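Local coordinates for protein LAR_0958 cell surface adhesin (Lactobacillus reuteri, PDB 4NG0) that probably helps the bacterium attach to mucus, as a surface-exposed adhesin built from repeats, one of which folds here as a ubiquitin-like beta-grasp domain, at residues L33-N46 against T60-A74. Numbering follows the deposited sequence. Where two conformers were deposited one is given.
Sequences LNTSTLTSADFTWN and TLSLNTTGEAALRKA
N64 spends every polar atom of its carboxamide where strand 60-63 turns into helix 65-73. ND2 donates to A41 O (3.1 Å, 175° at the hydrogen) and to T44 OG1 (3.0 Å), both nearly in the amide plane, which fixes the rotation of the group. With chi1 at 60°, CG sits between the backbone N and carbonyl carbon, and OD1 can accept from G67 N (2.8 Å), an N-cap bond that closes the first helical turn. The backbone N of N64 donates to D42 O.

The antiparallel pairing rests on reciprocal bonds, T44 N to S62 O and S62 N to T44 O, and N46 N continues the ladder to T60 O. The side chain of N46 turns back over the strand, and its ND2 donates to T60 OG1 (2.9 Å) and S62 OG (3.0 Å). Waters bridge N46 O to T60 N and T37 OG1 to A70 O. At the far helix end N34 ND2 makes a bent bond to A74 O (3.2 Å).

L61 CD2 stands 3.6 Å from the centroid of the five-membered ring of W45, 3° off its normal, while L63 CD1 covers a face of F43. D42, whose OD2 accepts from T39 N, lies against G67, their CA atoms 4.0 Å apart.

In this ubiquitin-like beta-grasp fold, hairpin 43-45/57-63 precedes helix 65-73; strand 43-45 is one of two outermost strands, strand 57-63 separates it from strand 83-92, whose Y89 meets W45 edge-to-face, and L38 and L71 both reach W27 of strand 26-28.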
loop_
_atom_site.group_PDB
_atom_site.type_symbol
_atom_site.label_atom_id
_atom_site.label_comp_id
_atom_site.label_asym_id
_atom_site.label_seq_id
_atom_site.Cartn_x
_atom_site.Cartn_y
_atom_site.Cartn_z
ATOM N N LEU A 33 -15.237 2.101 -8.319
ATOM C CA LEU A 33 -14.487 1.058 -7.640
ATOM C C LEU A 33 -14.583 1.253 -6.136
ATOM O O LEU A 33 -14.334 2.351 -5.626
ATOM C CB LEU A 33 -13.013 1.096 -8.065
ATOM C CG LEU A 33 -12.095 0.041 -7.444
ATOM C CD1 LEU A 33 -12.342 -1.336 -8.040
ATOM C CD2 LEU A 33 -10.646 0.455 -7.610
ATOM N N ASN A 34 -14.946 0.186 -5.433
ATOM C CA ASN A 34 -15.077 0.219 -3.982
ATOM C C ASN A 34 -13.794 -0.259 -3.301
ATOM O O ASN A 34 -13.459 -1.449 -3.343
ATOM C CB ASN A 34 -16.281 -0.638 -3.570
ATOM C CG ASN A 34 -16.464 -0.735 -2.064
ATOM O OD1 ASN A 34 -15.877 0.021 -1.287
ATOM N ND2 ASN A 34 -17.303 -1.677 -1.644
ATOM N N THR A 35 -13.078 0.676 -2.674
ATOM C CA THR A 35 -11.822 0.365 -1.994
ATOM C C THR A 35 -11.936 0.527 -0.479
ATOM O O THR A 35 -10.936 0.460 0.247
ATOM C CB THR A 35 -10.675 1.251 -2.521
ATOM O OG1 THR A 35 -10.979 2.628 -2.274
ATOM C CG2 THR A 35 -10.508 1.046 -4.020
ATOM N N SER A 36 -13.162 0.722 -0.004
ATOM C CA SER A 36 -13.407 1.056 1.399
ATOM C C SER A 36 -13.124 -0.084 2.385
ATOM O O SER A 36 -13.029 0.152 3.588
ATOM C CB SER A 36 -14.852 1.533 1.580
ATOM O OG SER A 36 -15.757 0.454 1.432
ATOM N N THR A 37 -12.982 -1.307 1.887
ATOM C CA THR A 37 -12.807 -2.455 2.768
ATOM C C THR A 37 -11.344 -2.863 2.959
ATOM O O THR A 37 -11.047 -3.724 3.792
ATOM C CB THR A 37 -13.594 -3.684 2.281
ATOM O OG1 THR A 37 -12.969 -4.217 1.106
ATOM C CG2 THR A 37 -15.052 -3.317 1.988
ATOM N N LEU A 38 -10.438 -2.257 2.196
ATOM C CA LEU A 38 -9.019 -2.609 2.296
ATOM C C LEU A 38 -8.394 -2.176 3.616
ATOM O O LEU A 38 -8.716 -1.115 4.161
ATOM C CB LEU A 38 -8.214 -2.016 1.136
ATOM C CG LEU A 38 -8.724 -2.353 -0.268
ATOM C CD1 LEU A 38 -7.837 -1.685 -1.292
ATOM C CD2 LEU A 38 -8.777 -3.864 -0.497
ATOM N N THR A 39 -7.491 -3.011 4.114
ATOM C CA THR A 39 -6.787 -2.747 5.366
ATOM C C THR A 39 -5.289 -2.885 5.159
ATOM O O THR A 39 -4.829 -3.232 4.069
ATOM C CB THR A 39 -7.197 -3.752 6.453
ATOM O OG1 THR A 39 -6.664 -5.041 6.130
ATOM C CG2 THR A 39 -8.715 -3.836 6.559
ATOM N N SER A 40 -4.513 -2.628 6.207
ATOM C CA SER A 40 -3.066 -2.762 6.110
ATOM C C SER A 40 -2.649 -4.191 5.771
ATOM O O SER A 40 -1.618 -4.408 5.131
ATOM C CB SER A 40 -2.380 -2.290 7.396
ATOM O OG SER A 40 -2.830 -3.036 8.513
ATOM N N ALA A 41 -3.453 -5.165 6.194
ATOM C CA ALA A 41 -3.158 -6.574 5.930
ATOM C C ALA A 41 -3.215 -6.915 4.441
ATOM O O ALA A 41 -2.754 -7.977 4.014
ATOM C CB ALA A 41 -4.111 -7.469 6.711
ATOM N N ASP A 42 -3.778 -6.006 3.652
ATOM C CA ASP A 42 -3.978 -6.272 2.237
ATOM C C ASP A 42 -2.777 -5.878 1.382
ATOM O O ASP A 42 -2.780 -6.078 0.169
ATOM C CB ASP A 42 -5.246 -5.571 1.751
ATOM C CG ASP A 42 -6.504 -6.210 2.298
ATOM O OD1 ASP A 42 -6.539 -7.454 2.394
ATOM O OD2 ASP A 42 -7.452 -5.472 2.629
ATOM N N PHE A 43 -1.754 -5.320 2.030
ATOM C CA PHE A 43 -0.535 -4.905 1.349
ATOM C C PHE A 43 0.649 -5.516 2.071
ATOM O O PHE A 43 0.628 -5.660 3.291
ATOM C CB PHE A 43 -0.394 -3.374 1.349
ATOM C CG PHE A 43 -1.475 -2.653 0.585
ATOM C CD1 PHE A 43 -2.731 -2.456 1.142
ATOM C CD2 PHE A 43 -1.221 -2.157 -0.684
ATOM C CE1 PHE A 43 -3.731 -1.782 0.437
ATOM C CE2 PHE A 43 -2.214 -1.480 -1.394
ATOM C CZ PHE A 43 -3.460 -1.306 -0.834
ATOM N N THR A 44 1.664 -5.874 1.305
ATOM C CA THR A 44 2.880 -6.455 1.869
ATOM C C THR A 44 4.074 -5.537 1.647
ATOM O O THR A 44 4.284 -5.035 0.546
ATOM C CB THR A 44 3.148 -7.828 1.241
ATOM O OG1 THR A 44 2.091 -8.710 1.625
ATOM C CG2 THR A 44 4.476 -8.421 1.716
ATOM N N TRP A 45 4.846 -5.308 2.705
ATOM C CA TRP A 45 6.108 -4.598 2.590
ATOM C C TRP A 45 7.111 -5.410 1.788
ATOM O O TRP A 45 7.321 -6.595 2.076
ATOM C CB TRP A 45 6.693 -4.378 3.979
ATOM C CG TRP A 45 6.002 -3.326 4.796
ATOM C CD1 TRP A 45 4.993 -3.508 5.693
ATOM C CD2 TRP A 45 6.313 -1.925 4.815
ATOM N NE1 TRP A 45 4.635 -2.300 6.258
ATOM C CE2 TRP A 45 5.448 -1.318 5.748
ATOM C CE3 TRP A 45 7.247 -1.130 4.136
ATOM C CZ2 TRP A 45 5.476 0.061 6.012
ATOM C CZ3 TRP A 45 7.280 0.235 4.399
ATOM C CH2 TRP A 45 6.402 0.817 5.330
ATOM N N ASN A 46 7.763 -4.770 0.826
ATOM C CA ASN A 46 8.760 -5.429 -0.007
ATOM C C ASN A 46 10.138 -5.320 0.640
ATOM O O ASN A 46 11.083 -4.761 0.089
ATOM C CB ASN A 46 8.713 -4.851 -1.430
ATOM C CG ASN A 46 7.382 -5.150 -2.135
ATOM O OD1 ASN A 46 6.885 -6.281 -2.106
ATOM N ND2 ASN A 46 6.800 -4.133 -2.768
ATOM N N THR A 60 9.009 -0.027 -0.664
ATOM C CA THR A 60 7.725 -0.111 -1.351
ATOM C C THR A 60 6.815 -1.140 -0.710
ATOM O O THR A 60 7.265 -2.011 0.034
ATOM C CB THR A 60 7.870 -0.447 -2.854
ATOM O OG1 THR A 60 8.428 -1.756 -3.010
ATOM C CG2 THR A 60 8.758 0.562 -3.547
ATOM N N LEU A 61 5.522 -1.016 -0.985
ATOM C CA LEU A 61 4.545 -2.030 -0.629
ATOM C C LEU A 61 3.765 -2.392 -1.874
ATOM O O LEU A 61 3.632 -1.573 -2.783
ATOM C CB LEU A 61 3.558 -1.523 0.419
ATOM C CG LEU A 61 4.128 -1.260 1.809
ATOM C CD1 LEU A 61 4.448 0.229 1.983
ATOM C CD2 LEU A 61 3.153 -1.744 2.873
ATOM N N SER A 62 3.223 -3.607 -1.895
ATOM C CA SER A 62 2.402 -4.065 -3.011
ATOM C C SER A 62 1.127 -4.681 -2.477
ATOM O O SER A 62 1.117 -5.284 -1.401
ATOM C CB SER A 62 3.147 -5.127 -3.822
ATOM O OG SER A 62 4.327 -4.616 -4.408
ATOM N N LEU A 63 0.040 -4.525 -3.229
ATOM C CA LEU A 63 -1.187 -5.236 -2.926
ATOM C C LEU A 63 -0.885 -6.732 -3.021
ATOM O O LEU A 63 -0.289 -7.185 -4.003
ATOM C CB LEU A 63 -2.281 -4.852 -3.929
ATOM C CG LEU A 63 -3.677 -5.400 -3.616
ATOM C CD1 LEU A 63 -4.339 -4.631 -2.481
ATOM C CD2 LEU A 63 -4.534 -5.338 -4.883
ATOM N N ASN A 64 -1.285 -7.487 -1.996
ATOM C CA ASN A 64 -0.997 -8.923 -1.966
ATOM C C ASN A 64 -2.223 -9.735 -2.388
ATOM O O ASN A 64 -3.252 -9.157 -2.731
ATOM C CB ASN A 64 -0.440 -9.340 -0.595
ATOM C CG ASN A 64 -1.398 -9.071 0.545
ATOM O OD1 ASN A 64 -2.605 -9.231 0.406
ATOM N ND2 ASN A 64 -0.861 -8.660 1.691
ATOM N N THR A 65 -2.123 -11.059 -2.385
ATOM C CA THR A 65 -3.242 -11.871 -2.879
ATOM C C THR A 65 -4.473 -11.779 -1.979
ATOM O O THR A 65 -5.606 -11.873 -2.455
ATOM C CB THR A 65 -2.836 -13.331 -3.119
ATOM O OG1 THR A 65 -2.212 -13.847 -1.942
ATOM C CG2 THR A 65 -1.860 -13.415 -4.285
ATOM N N THR A 66 -4.256 -11.585 -0.685
ATOM C CA THR A 66 -5.346 -11.300 0.237
ATOM C C THR A 66 -6.061 -10.014 -0.177
ATOM O O THR A 66 -7.293 -9.947 -0.199
ATOM C CB THR A 66 -4.831 -11.199 1.684
ATOM O OG1 THR A 66 -4.219 -12.443 2.058
ATOM C CG2 THR A 66 -5.961 -10.894 2.639
ATOM N N GLY A 67 -5.277 -8.999 -0.534
ATOM C CA GLY A 67 -5.819 -7.719 -0.955
ATOM C C GLY A 67 -6.561 -7.783 -2.271
ATOM O O GLY A 67 -7.591 -7.128 -2.436
ATOM N N GLU A 68 -6.035 -8.552 -3.214
ATOM C CA GLU A 68 -6.740 -8.771 -4.470
ATOM C C GLU A 68 -8.111 -9.391 -4.212
ATOM O O GLU A 68 -9.111 -8.975 -4.797
ATOM C CB GLU A 68 -5.920 -9.661 -5.406
ATOM C CG GLU A 68 -4.610 -9.038 -5.846
ATOM C CD GLU A 68 -3.784 -9.974 -6.705
ATOM O OE1 GLU A 68 -4.206 -11.137 -6.899
ATOM O OE2 GLU A 68 -2.713 -9.542 -7.185
ATOM N N ALA A 69 -8.155 -10.387 -3.336
ATOM C CA ALA A 69 -9.415 -11.057 -3.039
ATOM C C ALA A 69 -10.387 -10.102 -2.352
ATOM O O ALA A 69 -11.590 -10.121 -2.629
ATOM C CB ALA A 69 -9.168 -12.288 -2.184
ATOM N N ALA A 70 -9.876 -9.258 -1.466
ATOM C CA ALA A 70 -10.721 -8.307 -0.757
ATOM C C ALA A 70 -11.322 -7.284 -1.714
ATOM O O ALA A 70 -12.496 -6.931 -1.609
ATOM C CB ALA A 70 -9.932 -7.606 0.349
ATOM N N LEU A 71 -10.510 -6.800 -2.646
ATOM C CA LEU A 71 -10.990 -5.827 -3.618
ATOM C C LEU A 71 -12.035 -6.468 -4.517
ATOM O O LEU A 71 -13.070 -5.870 -4.823
ATOM C CB LEU A 71 -9.821 -5.285 -4.449
ATOM C CG LEU A 71 -10.138 -4.117 -5.385
ATOM C CD1 LEU A 71 -10.532 -2.899 -4.576
ATOM C CD2 LEU A 71 -8.932 -3.826 -6.258
ATOM N N ARG A 72 -11.782 -7.698 -4.934
ATOM C CA ARG A 72 -12.751 -8.373 -5.793
ATOM C C ARG A 72 -14.087 -8.583 -5.075
ATOM O O ARG A 72 -15.162 -8.350 -5.648
ATOM C CB ARG A 72 -12.164 -9.684 -6.313
ATOM C CG ARG A 72 -11.022 -9.446 -7.291
ATOM C CD ARG A 72 -10.548 -10.729 -7.951
ATOM N NE ARG A 72 -9.643 -10.444 -9.060
ATOM C CZ ARG A 72 -8.319 -10.539 -8.995
ATOM N NH1 ARG A 72 -7.735 -10.929 -7.867
ATOM N NH2 ARG A 72 -7.578 -10.256 -10.057
ATOM N N LYS A 73 -14.021 -8.985 -3.809
ATOM C CA LYS A 73 -15.215 -9.210 -3.000
ATOM C C LYS A 73 -16.044 -7.931 -2.835
ATOM O O LYS A 73 -17.279 -7.967 -2.800
ATOM C CB LYS A 73 -14.813 -9.771 -1.633
ATOM C CG LYS A 73 -15.969 -10.129 -0.717
ATOM C CD LYS A 73 -15.454 -10.840 0.525
ATOM C CE LYS A 73 -16.583 -11.221 1.469
ATOM N NZ LYS A 73 -17.231 -10.023 2.066
ATOM N N ALA A 74 -15.360 -6.794 -2.761
ATOM C CA ALA A 74 -16.026 -5.511 -2.560
ATOM C C ALA A 74 -16.642 -4.968 -3.848
ATOM O O ALA A 74 -17.349 -3.953 -3.827
ATOM C CB ALA A 74 -15.043 -4.493 -1.980
HETATM O O HOH W 1 -13.791 -6.878 0.789
HETATM O O HOH W 2 11.140 -2.006 -0.306
#